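Local structure of T-box transcription factor TBX21 (Mus musculus, 5T1J) at residues L23-F27 and M43-L47; H59-F63 and H148-V152; L96-P100 and V114-L119; L14-L18 and H167-F171. The protein binds T-box DNA sites and acts as the lineage-defining activator and repressor that directs naive T helper precursors into Th1 development, this chain being its T-box DNA-binding domain. One frame throughout, in Å; residues are numbered along the deposited sequence.

Interaction 1 (L23-F27 and M43-L47); sequences LWSKF and MFPFL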
loop_
_atom_site.group_PDB
_atom_site.type_symbol
_atom_site.label_atom_id
_atom_site.label_comp_id
_atom_site.label_asym_id
_atom_site.label_seq_id
_atom_site.Cartn_x
_atom_site.Cartn_y
_atom_site.Cartn_z
ATOM N N LEU A 23 -1.646 24.705 -11.846
ATOM C CA LEU A 23 -0.240 24.324 -12.018
ATOM C C LEU A 23 -0.137 23.049 -12.826
ATOM O O LEU A 23 0.787 22.859 -13.645
ATOM C CB LEU A 23 0.439 24.099 -10.662
ATOM C CG LEU A 23 1.748 24.856 -10.443
ATOM C CD1 LEU A 23 1.492 26.372 -10.292
ATOM C CD2 LEU A 23 2.487 24.284 -9.245
ATOM N N TRP A 24 -1.118 22.183 -12.607
ATOM C CA TRP A 24 -1.133 20.921 -13.309
ATOM C C TRP A 24 -1.425 21.166 -14.797
ATOM O O TRP A 24 -0.852 20.520 -15.663
ATOM C CB TRP A 24 -2.156 19.975 -12.667
ATOM C CG TRP A 24 -1.611 19.054 -11.585
ATOM C CD1 TRP A 24 -1.921 19.048 -10.234
ATOM C CD2 TRP A 24 -0.712 17.957 -11.785
ATOM N NE1 TRP A 24 -1.248 18.022 -9.602
ATOM C CE2 TRP A 24 -0.504 17.335 -10.534
ATOM C CE3 TRP A 24 -0.055 17.438 -12.899
ATOM C CZ2 TRP A 24 0.338 16.221 -10.381
ATOM C CZ3 TRP A 24 0.777 16.323 -12.725
ATOM C CH2 TRP A 24 0.962 15.737 -11.488
ATOM N N SER A 25 -2.282 22.126 -15.098
ATOM C CA SER A 25 -2.598 22.411 -16.493
ATOM C C SER A 25 -1.407 23.020 -17.277
ATOM O O SER A 25 -1.174 22.646 -18.429
ATOM C CB SER A 25 -3.820 23.304 -16.541
ATOM O OG SER A 25 -4.921 22.571 -16.023
ATOM N N LYS A 26 -0.726 24.003 -16.670
ATOM C CA LYS A 26 0.546 24.557 -17.150
ATOM C C LYS A 26 1.526 23.438 -17.474
ATOM O O LYS A 26 2.178 23.431 -18.485
ATOM C CB LYS A 26 1.200 25.438 -16.086
ATOM C CG LYS A 26 0.414 26.618 -15.660
ATOM C CD LYS A 26 1.161 27.367 -14.563
ATOM C CE LYS A 26 0.316 28.540 -14.026
ATOM N NZ LYS A 26 0.921 29.231 -12.838
ATOM N N PHE A 27 1.662 22.479 -16.575
ATOM C CA PHE A 27 2.634 21.431 -16.825
ATOM C C PHE A 27 2.074 20.428 -17.824
ATOM O O PHE A 27 2.840 19.718 -18.481
ATOM C CB PHE A 27 3.032 20.738 -15.513
ATOM C CG PHE A 27 4.147 21.419 -14.785
ATOM C CD1 PHE A 27 5.462 21.057 -15.025
ATOM C CD2 PHE A 27 3.893 22.435 -13.889
ATOM C CE1 PHE A 27 6.519 21.684 -14.365
ATOM C CE2 PHE A 27 4.951 23.076 -13.230
ATOM C CZ PHE A 27 6.270 22.693 -13.471
ATOM N N MET A 43 7.692 13.782 -6.826
ATOM C CA MET A 43 6.899 14.486 -7.808
ATOM C C MET A 43 6.835 16.010 -7.687
ATOM O O MET A 43 6.848 16.597 -6.585
ATOM C CB MET A 43 5.479 13.962 -7.771
ATOM C CG MET A 43 5.358 12.604 -8.383
ATOM S SD MET A 43 3.688 11.978 -8.319
ATOM C CE MET A 43 2.848 13.464 -8.876
ATOM N N PHE A 44 6.755 16.639 -8.860
ATOM C CA PHE A 44 6.472 18.062 -8.994
ATOM C C PHE A 44 5.730 18.272 -10.283
ATOM O O PHE A 44 6.244 17.921 -11.317
ATOM C CB PHE A 44 7.754 18.879 -8.980
ATOM C CG PHE A 44 7.533 20.320 -8.729
ATOM C CD1 PHE A 44 7.982 20.894 -7.555
ATOM C CD2 PHE A 44 6.825 21.120 -9.636
ATOM C CE1 PHE A 44 7.767 22.261 -7.302
ATOM C CE2 PHE A 44 6.606 22.514 -9.374
ATOM C CZ PHE A 44 7.085 23.068 -8.224
ATOM N N PRO A 45 4.537 18.871 -10.242
ATOM C CA PRO A 45 3.890 19.396 -9.043
ATOM C C PRO A 45 3.128 18.280 -8.306
ATOM O O PRO A 45 2.049 17.857 -8.740
ATOM C CB PRO A 45 2.947 20.460 -9.612
ATOM C CG PRO A 45 2.677 20.018 -11.053
ATOM C CD PRO A 45 3.624 18.905 -11.394
ATOM N N PHE A 46 3.639 17.889 -7.144
ATOM C CA PHE A 46 3.151 16.704 -6.454
ATOM C C PHE A 46 1.636 16.675 -6.195
ATOM O O PHE A 46 1.060 17.629 -5.678
ATOM C CB PHE A 46 3.885 16.528 -5.116
ATOM C CG PHE A 46 4.101 17.810 -4.336
ATOM C CD1 PHE A 46 3.016 18.554 -3.873
ATOM C CD2 PHE A 46 5.388 18.207 -3.964
ATOM C CE1 PHE A 46 3.192 19.710 -3.125
ATOM C CE2 PHE A 46 5.575 19.360 -3.194
ATOM C CZ PHE A 46 4.467 20.112 -2.775
ATOM N N LEU A 47 1.021 15.538 -6.523
ATOM C CA LEU A 47 -0.415 15.334 -6.381
ATOM C C LEU A 47 -0.889 15.857 -5.030
ATOM O O LEU A 47 -0.430 15.372 -3.985
ATOM C CB LEU A 47 -0.726 13.831 -6.519
ATOM C CG LEU A 47 -2.179 13.446 -6.805
ATOM C CD1 LEU A 47 -2.797 14.493 -7.736
ATOM C CD2 LEU A 47 -2.263 12.057 -7.427
#
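Residues 23-27 span a little over one turn of helix 21-29, with F27 N bonded to L23 O at 3.1 Å, whereas 43-47 is irregular chain between strands 41-42 and 48-51. The nearest CA atoms are those of W24 and P45, 6.8 Å apart, and the peptide bond entering P45 is cis, a local kink where the loop meets the helix. P45 and W24 bury nearly equal areas, 96 and 97 Å². The pyrrolidine lies over one face of the indole: P45 CD sits 4.1 Å from the centroid of the W24 six-membered ring, only 10° off its normal, a CH-pi contact. The same proline faces F27, whose CD2 is 3.9 Å from P45 CG, and meets L23 through CD2 to P45 CB at 3.9 Å. At the indole edge, W24 CH2 touches M43 CE at 3.9 Å, while F27 CZ reaches F44 CE2 at 4.1 Å. M34 of strand 33-35 packs on W24, M43 and P45, and helix 185-194 adds L190 and K191 against F27. This cluster packs loop 43-47 on helix 21-29 of the T-box, nearest atoms about 5 Å from bound DNA, the F44 side chain about 6 Å from that of RUNX1-interaction site Y182.

Interaction 2 (H59-F63 and H148-V152); sequences HYRMF and HIVEV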
loop_
_atom_site.group_PDB
_atom_site.type_symbol
_atom_site.label_atom_id
_atom_site.label_comp_id
_atom_site.label_asym_id
_atom_site.label_seq_id
_atom_site.Cartn_x
_atom_site.Cartn_y
_atom_site.Cartn_z
ATOM N N HIS A 59 -14.300 6.964 9.234
ATOM C CA HIS A 59 -12.936 7.217 8.769
ATOM C C HIS A 59 -12.534 6.340 7.580
ATOM O O HIS A 59 -13.172 5.320 7.304
ATOM C CB HIS A 59 -11.919 7.056 9.908
ATOM C CG HIS A 59 -12.106 5.823 10.744
ATOM N ND1 HIS A 59 -12.422 5.882 12.083
ATOM C CD2 HIS A 59 -12.007 4.508 10.435
ATOM C CE1 HIS A 59 -12.515 4.655 12.565
ATOM N NE2 HIS A 59 -12.268 3.803 11.587
ATOM N N TYR A 60 -11.473 6.751 6.875
ATOM C CA TYR A 60 -11.250 6.277 5.500
ATOM C C TYR A 60 -9.764 6.080 5.101
ATOM O O TYR A 60 -8.868 6.691 5.691
ATOM C CB TYR A 60 -11.889 7.266 4.532
ATOM C CG TYR A 60 -13.240 7.873 4.923
ATOM C CD1 TYR A 60 -14.421 7.405 4.375
ATOM C CD2 TYR A 60 -13.317 8.972 5.771
ATOM C CE1 TYR A 60 -15.637 7.974 4.683
ATOM C CE2 TYR A 60 -14.537 9.543 6.093
ATOM C CZ TYR A 60 -15.692 9.040 5.543
ATOM O OH TYR A 60 -16.903 9.612 5.863
ATOM N N ARG A 61 -9.518 5.247 4.085
ATOM C CA ARG A 61 -8.158 5.012 3.574
ATOM C C ARG A 61 -7.798 5.931 2.388
ATOM O O ARG A 61 -8.551 6.035 1.405
ATOM C CB ARG A 61 -7.953 3.550 3.153
ATOM C CG ARG A 61 -6.789 2.968 3.918
ATOM C CD ARG A 61 -6.451 1.466 3.696
ATOM N NE ARG A 61 -5.539 0.949 4.753
ATOM C CZ ARG A 61 -4.390 1.521 5.130
ATOM N NH1 ARG A 61 -3.948 2.625 4.544
ATOM N NH2 ARG A 61 -3.653 0.979 6.075
ATOM N N MET A 62 -6.661 6.619 2.484
ATOM C CA MET A 62 -6.197 7.408 1.347
ATOM C C MET A 62 -4.758 7.107 0.948
ATOM O O MET A 62 -3.778 7.538 1.584
ATOM C CB MET A 62 -6.381 8.888 1.654
ATOM C CG MET A 62 -7.706 9.411 1.139
ATOM S SD MET A 62 -8.147 10.990 1.874
ATOM C CE MET A 62 -9.646 11.393 0.964
ATOM N N PHE A 63 -4.667 6.372 -0.149
ATOM C CA PHE A 63 -3.410 6.053 -0.764
ATOM C C PHE A 63 -3.519 6.419 -2.239
ATOM O O PHE A 63 -4.627 6.491 -2.803
ATOM C CB PHE A 63 -3.071 4.575 -0.610
ATOM C CG PHE A 63 -3.954 3.647 -1.424
ATOM C CD1 PHE A 63 -3.424 2.852 -2.427
ATOM C CD2 PHE A 63 -5.317 3.535 -1.144
ATOM C CE1 PHE A 63 -4.241 1.981 -3.156
ATOM C CE2 PHE A 63 -6.130 2.660 -1.874
ATOM C CZ PHE A 63 -5.580 1.878 -2.881
ATOM N N HIS A 148 -7.464 6.549 -4.413
ATOM C CA HIS A 148 -8.652 5.851 -3.958
ATOM C C HIS A 148 -8.965 6.204 -2.551
ATOM O O HIS A 148 -8.083 6.535 -1.754
ATOM C CB HIS A 148 -8.436 4.361 -4.038
ATOM C CG HIS A 148 -7.329 4.001 -4.963
ATOM N ND1 HIS A 148 -6.011 4.223 -4.636
ATOM C CD2 HIS A 148 -7.332 3.481 -6.211
ATOM C CE1 HIS A 148 -5.245 3.834 -5.636
ATOM N NE2 HIS A 148 -6.019 3.378 -6.604
ATOM N N ILE A 149 -10.236 6.055 -2.234
ATOM C CA ILE A 149 -10.664 6.217 -0.878
ATOM C C ILE A 149 -11.535 5.022 -0.512
ATOM O O ILE A 149 -12.730 4.949 -0.821
ATOM C CB ILE A 149 -11.370 7.573 -0.670
ATOM C CG1 ILE A 149 -12.529 7.783 -1.645
ATOM C CG2 ILE A 149 -10.400 8.682 -0.905
ATOM C CD1 ILE A 149 -13.361 9.012 -1.308
ATOM N N VAL A 150 -10.862 4.045 0.090
ATOM C CA VAL A 150 -11.502 2.891 0.672
ATOM C C VAL A 150 -11.903 3.303 2.071
ATOM O O VAL A 150 -11.057 3.764 2.839
ATOM C CB VAL A 150 -10.545 1.686 0.701
ATOM C CG1 VAL A 150 -11.158 0.513 1.435
ATOM C CG2 VAL A 150 -10.155 1.287 -0.713
ATOM N N GLU A 151 -13.193 3.212 2.377
ATOM C CA GLU A 151 -13.700 3.433 3.739
ATOM C C GLU A 151 -14.000 2.120 4.482
ATOM O O GLU A 151 -14.340 1.113 3.868
ATOM C CB GLU A 151 -14.920 4.348 3.705
ATOM C CG GLU A 151 -15.547 4.514 2.341
ATOM C CD GLU A 151 -16.764 5.453 2.329
ATOM O OE1 GLU A 151 -17.223 5.902 3.394
ATOM O OE2 GLU A 151 -17.293 5.722 1.234
ATOM N N VAL A 152 -13.855 2.132 5.800
ATOM C CA VAL A 152 -13.882 0.892 6.586
ATOM C C VAL A 152 -15.016 0.814 7.641
ATOM O O VAL A 152 -15.131 1.671 8.523
ATOM C CB VAL A 152 -12.524 0.690 7.264
ATOM C CG1 VAL A 152 -11.478 0.427 6.189
ATOM C CG2 VAL A 152 -12.140 1.941 8.028
#
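This is an antiparallel strand pairing in the larger sheet of the domain, between the start of strand 59-70 and the end of strand 142-151. The strand axes approach to 4.4 Å with N-to-C directions 150° apart, so the strands are twisted about 30° from exact antiparallel. Its backbone bonds are uneven: R61 N donates to V150 O at a very short 2.5 Å, the return bond from V150 N to R61 O is weak at 3.3 Å, and F63 O accepts from H148 N at 3.3 Å. That same carbonyl O of F63 also takes a bond from the H148 side-chain ND1 at 3.2 Å. The imidazole is thereby held beside F63, and the two rings form an offset stack, centroids 4.0 Å apart and planes at 21°. R61 and V150 share this face of the sheet, with F63 CE2 4.4 Å from V150 CG2. On the other face M62 CE meets I149 CG2 at 3.4 Å. Y60 pairs with E151 at a non-hydrogen-bonded site, and the phenol hydroxyl of Y60 is hydrogen-bonded to the backbone of E55. At the outer end, H59 CD2 packs on V152 CG2 at 3.5 Å; S90 and P92 of the second subunit lie against H59 and V152. Antiparallel pairing of this kind builds the immunoglobulin-like beta sandwich of the T-box and its p53-like relatives.

Interaction 3 (L96-P100 and V114-L119); sequences LYVHP and VSFGKL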
loop_
_atom_site.group_PDB
_atom_site.type_symbol
_atom_site.label_atom_id
_atom_site.label_comp_id
_atom_site.label_asym_id
_atom_site.label_seq_id
_atom_site.Cartn_x
_atom_site.Cartn_y
_atom_site.Cartn_z
ATOM N N LEU A 96 1.894 1.197 -4.710
ATOM C CA LEU A 96 1.019 2.029 -3.923
ATOM C C LEU A 96 1.817 3.025 -3.074
ATOM O O LEU A 96 2.977 2.774 -2.723
ATOM C CB LEU A 96 0.084 1.171 -3.087
ATOM C CG LEU A 96 -1.168 0.697 -3.837
ATOM C CD1 LEU A 96 -0.886 0.038 -5.160
ATOM C CD2 LEU A 96 -1.950 -0.250 -2.976
ATOM N N TYR A 97 1.179 4.156 -2.769
ATOM C CA TYR A 97 1.664 5.103 -1.780
ATOM C C TYR A 97 0.528 5.631 -0.924
ATOM O O TYR A 97 -0.186 6.577 -1.370
ATOM C CB TYR A 97 2.370 6.284 -2.437
ATOM C CG TYR A 97 3.118 7.173 -1.463
ATOM C CD1 TYR A 97 4.475 6.985 -1.227
ATOM C CD2 TYR A 97 2.465 8.207 -0.783
ATOM C CE1 TYR A 97 5.162 7.803 -0.352
ATOM C CE2 TYR A 97 3.141 9.024 0.096
ATOM C CZ TYR A 97 4.491 8.818 0.311
ATOM O OH TYR A 97 5.186 9.621 1.181
ATOM N N VAL A 98 0.430 5.065 0.291
ATOM C CA VAL A 98 -0.483 5.477 1.351
ATOM C C VAL A 98 0.019 6.715 2.094
ATOM O O VAL A 98 1.185 6.764 2.507
ATOM C CB VAL A 98 -0.707 4.271 2.411
ATOM C CG1 VAL A 98 0.592 3.571 2.748
ATOM C CG2 VAL A 98 -1.391 4.714 3.728
ATOM N N HIS A 99 -0.859 7.703 2.261
ATOM C CA HIS A 99 -0.565 8.934 2.994
ATOM C C HIS A 99 0.141 8.705 4.329
ATOM O O HIS A 99 -0.247 7.799 5.099
ATOM C CB HIS A 99 -1.878 9.708 3.183
ATOM C CG HIS A 99 -1.681 11.153 3.511
ATOM N ND1 HIS A 99 -0.636 11.608 4.287
ATOM C CD2 HIS A 99 -2.273 12.265 2.999
ATOM C CE1 HIS A 99 -0.658 12.928 4.327
ATOM N NE2 HIS A 99 -1.636 13.357 3.541
ATOM N N PRO A 100 1.218 9.466 4.616
ATOM C CA PRO A 100 1.854 9.228 5.926
ATOM C C PRO A 100 0.910 9.210 7.143
ATOM O O PRO A 100 1.157 8.431 8.078
ATOM C CB PRO A 100 2.822 10.409 6.048
ATOM C CG PRO A 100 3.216 10.693 4.677
ATOM C CD PRO A 100 2.014 10.396 3.807
ATOM N N VAL A 114 -4.466 17.697 1.908
ATOM C CA VAL A 114 -4.032 16.302 1.747
ATOM C C VAL A 114 -3.001 16.288 0.593
ATOM O O VAL A 114 -3.289 16.031 -0.595
ATOM C CB VAL A 114 -5.202 15.312 1.504
ATOM C CG1 VAL A 114 -5.917 15.058 2.779
ATOM C CG2 VAL A 114 -6.169 15.870 0.490
ATOM N N SER A 115 -1.775 16.591 1.000
ATOM C CA SER A 115 -0.627 16.683 0.121
ATOM C C SER A 115 0.079 15.335 0.019
ATOM O O SER A 115 0.069 14.535 1.008
ATOM C CB SER A 115 0.319 17.774 0.643
ATOM O OG SER A 115 1.654 17.606 0.215
ATOM N N PHE A 116 0.667 15.065 -1.148
ATOM C CA PHE A 116 1.502 13.881 -1.304
ATOM C C PHE A 116 2.900 14.357 -1.688
ATOM O O PHE A 116 3.531 13.798 -2.618
ATOM C CB PHE A 116 0.939 12.901 -2.344
ATOM C CG PHE A 116 -0.399 12.306 -1.975
ATOM C CD1 PHE A 116 -0.505 10.952 -1.699
ATOM C CD2 PHE A 116 -1.544 13.086 -1.899
ATOM C CE1 PHE A 116 -1.724 10.373 -1.365
ATOM C CE2 PHE A 116 -2.771 12.497 -1.556
ATOM C CZ PHE A 116 -2.852 11.145 -1.290
ATOM N N GLY A 117 3.341 15.430 -1.013
ATOM C CA GLY A 117 4.577 16.129 -1.332
ATOM C C GLY A 117 5.906 15.404 -1.142
ATOM O O GLY A 117 6.961 15.903 -1.568
ATOM N N LYS A 118 5.889 14.223 -0.526
ATOM C CA LYS A 118 7.155 13.510 -0.350
ATOM C C LYS A 118 7.244 12.188 -1.112
ATOM O O LYS A 118 8.312 11.533 -1.089
ATOM C CB LYS A 118 7.440 13.281 1.129
ATOM C CG LYS A 118 6.824 14.334 1.989
ATOM C CD LYS A 118 7.712 14.659 3.179
ATOM C CE LYS A 118 7.598 16.163 3.451
ATOM N NZ LYS A 118 8.656 16.744 4.310
ATOM N N LEU A 119 6.144 11.814 -1.775
ATOM C CA LEU A 119 6.095 10.616 -2.582
ATOM C C LEU A 119 7.342 10.604 -3.396
ATOM O O LEU A 119 7.518 11.525 -4.141
ATOM C CB LEU A 119 4.851 10.635 -3.451
ATOM C CG LEU A 119 4.370 9.309 -4.003
ATOM C CD1 LEU A 119 2.964 9.429 -4.583
ATOM C CD2 LEU A 119 5.354 8.775 -5.004
#
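Both Y97 and H99 adopt chi1 near t (-169° and -161°), and from alternate positions on 96-100 their rings reach 114-119, although the backbones stay about 7 Å apart at their nearest CA atoms: Y97 CA to L119 CA is 7.1 Å, H99 CA to F116 CA 6.9 Å. The phenol ring of Y97, with 99 Å² buried, receives L119 over one face; L119 CG stands 3.7 Å from the ring centroid and 19° off the normal, a CH-pi contact. F116, with chi1 m, touches both rings: its CD1 is 4.1 Å from Y97 CD2, and its face takes the edge of H99 in an edge-to-face pair, centroids 5.4 Å apart and planes at 50°. H99 ND1 is hydrogen-bonded to the backbone N of D101, which helps to orient the imidazole, and W109 meets that ring as well. Along 114-119, S115 in its t rotamer accepts G117 N at OG, 3.0 Å, an ST turn, and F116-L119 follow as a type I beta turn that brings L119 back over Y97. Y97, a tyrosine that ABL1 can phosphorylate, is unmodified and buried here. Cohesion therefore comes from ring and CH-pi contacts rather than polar bonds between the segments.

Interaction 4 (L14-L18 and H167-F171); sequences LRVAL and HVFTF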
loop_
_atom_site.group_PDB
_atom_site.type_symbol
_atom_site.label_atom_id
_atom_site.label_comp_id
_atom_site.label_asym_id
_atom_site.label_seq_id
_atom_site.Cartn_x
_atom_site.Cartn_y
_atom_site.Cartn_z
ATOM N N LEU A 14 -18.954 12.556 -2.187
ATOM C CA LEU A 14 -17.859 12.025 -3.014
ATOM C C LEU A 14 -16.977 13.086 -3.687
ATOM O O LEU A 14 -16.245 12.756 -4.625
ATOM C CB LEU A 14 -18.380 11.132 -4.147
ATOM C CG LEU A 14 -19.516 10.132 -4.065
ATOM C CD1 LEU A 14 -20.518 10.599 -5.107
ATOM C CD2 LEU A 14 -19.046 8.746 -4.357
ATOM N N ARG A 15 -17.044 14.345 -3.269
ATOM C CA ARG A 15 -16.404 15.389 -4.072
ATOM C C ARG A 15 -14.906 15.534 -3.823
ATOM O O ARG A 15 -14.496 16.015 -2.766
ATOM C CB ARG A 15 -17.059 16.741 -3.818
ATOM C CG ARG A 15 -18.502 16.824 -4.215
ATOM C CD ARG A 15 -18.983 18.244 -4.067
ATOM N NE ARG A 15 -20.437 18.317 -4.077
ATOM C CZ ARG A 15 -21.135 19.316 -4.611
ATOM N NH1 ARG A 15 -20.516 20.330 -5.219
ATOM N NH2 ARG A 15 -22.461 19.283 -4.558
ATOM N N VAL A 16 -14.094 15.150 -4.805
ATOM C CA VAL A 16 -12.659 15.373 -4.706
ATOM C C VAL A 16 -12.154 16.287 -5.825
ATOM O O VAL A 16 -12.019 15.915 -7.012
ATOM C CB VAL A 16 -11.874 14.070 -4.723
ATOM C CG1 VAL A 16 -10.376 14.345 -4.772
ATOM C CG2 VAL A 16 -12.239 13.220 -3.501
ATOM N N ALA A 17 -11.870 17.513 -5.416
ATOM C CA ALA A 17 -11.398 18.526 -6.328
ATOM C C ALA A 17 -9.873 18.490 -6.325
ATOM O O ALA A 17 -9.274 17.801 -5.511
ATOM C CB ALA A 17 -11.922 19.900 -5.915
ATOM N N LEU A 18 -9.256 19.196 -7.268
ATOM C CA LEU A 18 -7.803 19.301 -7.318
ATOM C C LEU A 18 -7.310 20.707 -6.989
ATOM O O LEU A 18 -7.807 21.697 -7.542
ATOM C CB LEU A 18 -7.295 18.887 -8.693
ATOM C CG LEU A 18 -5.794 18.973 -8.984
ATOM C CD1 LEU A 18 -5.002 18.156 -8.010
ATOM C CD2 LEU A 18 -5.502 18.474 -10.394
ATOM N N HIS A 167 -14.278 2.223 -4.054
ATOM C CA HIS A 167 -14.053 3.587 -4.602
ATOM C C HIS A 167 -12.628 4.017 -4.984
ATOM O O HIS A 167 -11.692 3.909 -4.189
ATOM C CB HIS A 167 -14.643 4.631 -3.657
ATOM C CG HIS A 167 -16.100 4.863 -3.898
ATOM N ND1 HIS A 167 -16.564 5.814 -4.780
ATOM C CD2 HIS A 167 -17.198 4.248 -3.397
ATOM C CE1 HIS A 167 -17.884 5.777 -4.813
ATOM N NE2 HIS A 167 -18.294 4.842 -3.976
ATOM N N VAL A 168 -12.519 4.552 -6.207
ATOM C CA VAL A 168 -11.263 4.946 -6.870
ATOM C C VAL A 168 -11.389 6.259 -7.685
ATOM O O VAL A 168 -12.339 6.408 -8.440
ATOM C CB VAL A 168 -10.799 3.823 -7.825
ATOM C CG1 VAL A 168 -9.686 4.315 -8.766
ATOM C CG2 VAL A 168 -10.365 2.588 -7.040
ATOM N N PHE A 169 -10.442 7.194 -7.578
ATOM C CA PHE A 169 -10.492 8.411 -8.419
ATOM C C PHE A 169 -9.243 8.581 -9.311
ATOM O O PHE A 169 -8.132 8.292 -8.872
ATOM C CB PHE A 169 -10.641 9.677 -7.567
ATOM C CG PHE A 169 -12.061 10.010 -7.190
ATOM C CD1 PHE A 169 -13.102 9.136 -7.470
ATOM C CD2 PHE A 169 -12.359 11.223 -6.581
ATOM C CE1 PHE A 169 -14.417 9.447 -7.111
ATOM C CE2 PHE A 169 -13.670 11.543 -6.228
ATOM C CZ PHE A 169 -14.698 10.654 -6.494
ATOM N N THR A 170 -9.430 9.062 -10.547
ATOM C CA THR A 170 -8.333 9.228 -11.525
ATOM C C THR A 170 -8.264 10.697 -11.924
ATOM O O THR A 170 -9.303 11.345 -11.949
ATOM C CB THR A 170 -8.554 8.417 -12.842
ATOM O OG1 THR A 170 -9.697 8.924 -13.547
ATOM C CG2 THR A 170 -8.732 6.922 -12.569
ATOM N N PHE A 171 -7.075 11.221 -12.243
ATOM C CA PHE A 171 -6.943 12.567 -12.852
ATOM C C PHE A 171 -6.165 12.453 -14.149
ATOM O O PHE A 171 -5.040 11.956 -14.141
ATOM C CB PHE A 171 -6.219 13.557 -11.942
ATOM C CG PHE A 171 -7.093 14.176 -10.894
ATOM C CD1 PHE A 171 -6.627 15.227 -10.135
ATOM C CD2 PHE A 171 -8.382 13.700 -10.648
ATOM C CE1 PHE A 171 -7.432 15.778 -9.150
ATOM C CE2 PHE A 171 -9.192 14.260 -9.664
ATOM C CZ PHE A 171 -8.717 15.302 -8.919
#
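F171, F169 and L14 bury the largest areas here, 81, 72 and 58 Å². Both phenylalanines, two positions apart and flanking T170, project from the 167-171 backbone toward 14-18, as do L14, V16 and L18 from the opposing segment. F169 presents its ring edge: its CD2 is 3.4 Å from V16 CB, and its CZ lies 3.2 Å from the carbonyl O of L14 and 4.4 Å from L14 CB. F171 points its edge at the backbone of the N-terminal segment, CZ being 3.9 Å from V16 O and 4.3 Å from A17 O; the ring also meets that of F49. The CA-CA spacing, 8.2 Å for V16 and F169 and 8.8 Å for L18 and F171, is too wide for backbone pairing and fits side-chain packing between layers. This is packing between the two sheets of the beta sandwich at its partly exposed margin: strand 16-18, at the edge of the small sheet beside 48-51, faces strand 168-170 of the larger sheet, and the two segments run end to end 22° apart. Each segment keeps its own sheet partner, R15 bonding through its backbone to A52 and F169 to L147. L14, whose phi of 75° places it outside regular strand geometry, lies at the start of the segment, its CD2 3.2 Å from H167 CE1, and A17 turns its CB away from the facing strand.

All four contacts lie in one T-box domain. Interactions 2 and 4 have centres 12 Å apart and meet where strands 142-151 and 168-170 pair, I149 N lying 3.2 Å from H167 O. Interactions 2 and 3, centres 13 Å apart, lie on neighbouring strands 59-70 and 96-105, and both touch the second subunit. The centres of interactions 1 and 2 are about 23 Å apart, on opposite sides of the chain centre, but interaction 1 connects to interaction 3 through L47 and F116 and to interaction 4 through W24 and L18. Interaction 4 spans the longest sequence separation, and the other three fall within it. The contacts thus appear to connect the side near DNA with strands meeting the second subunit.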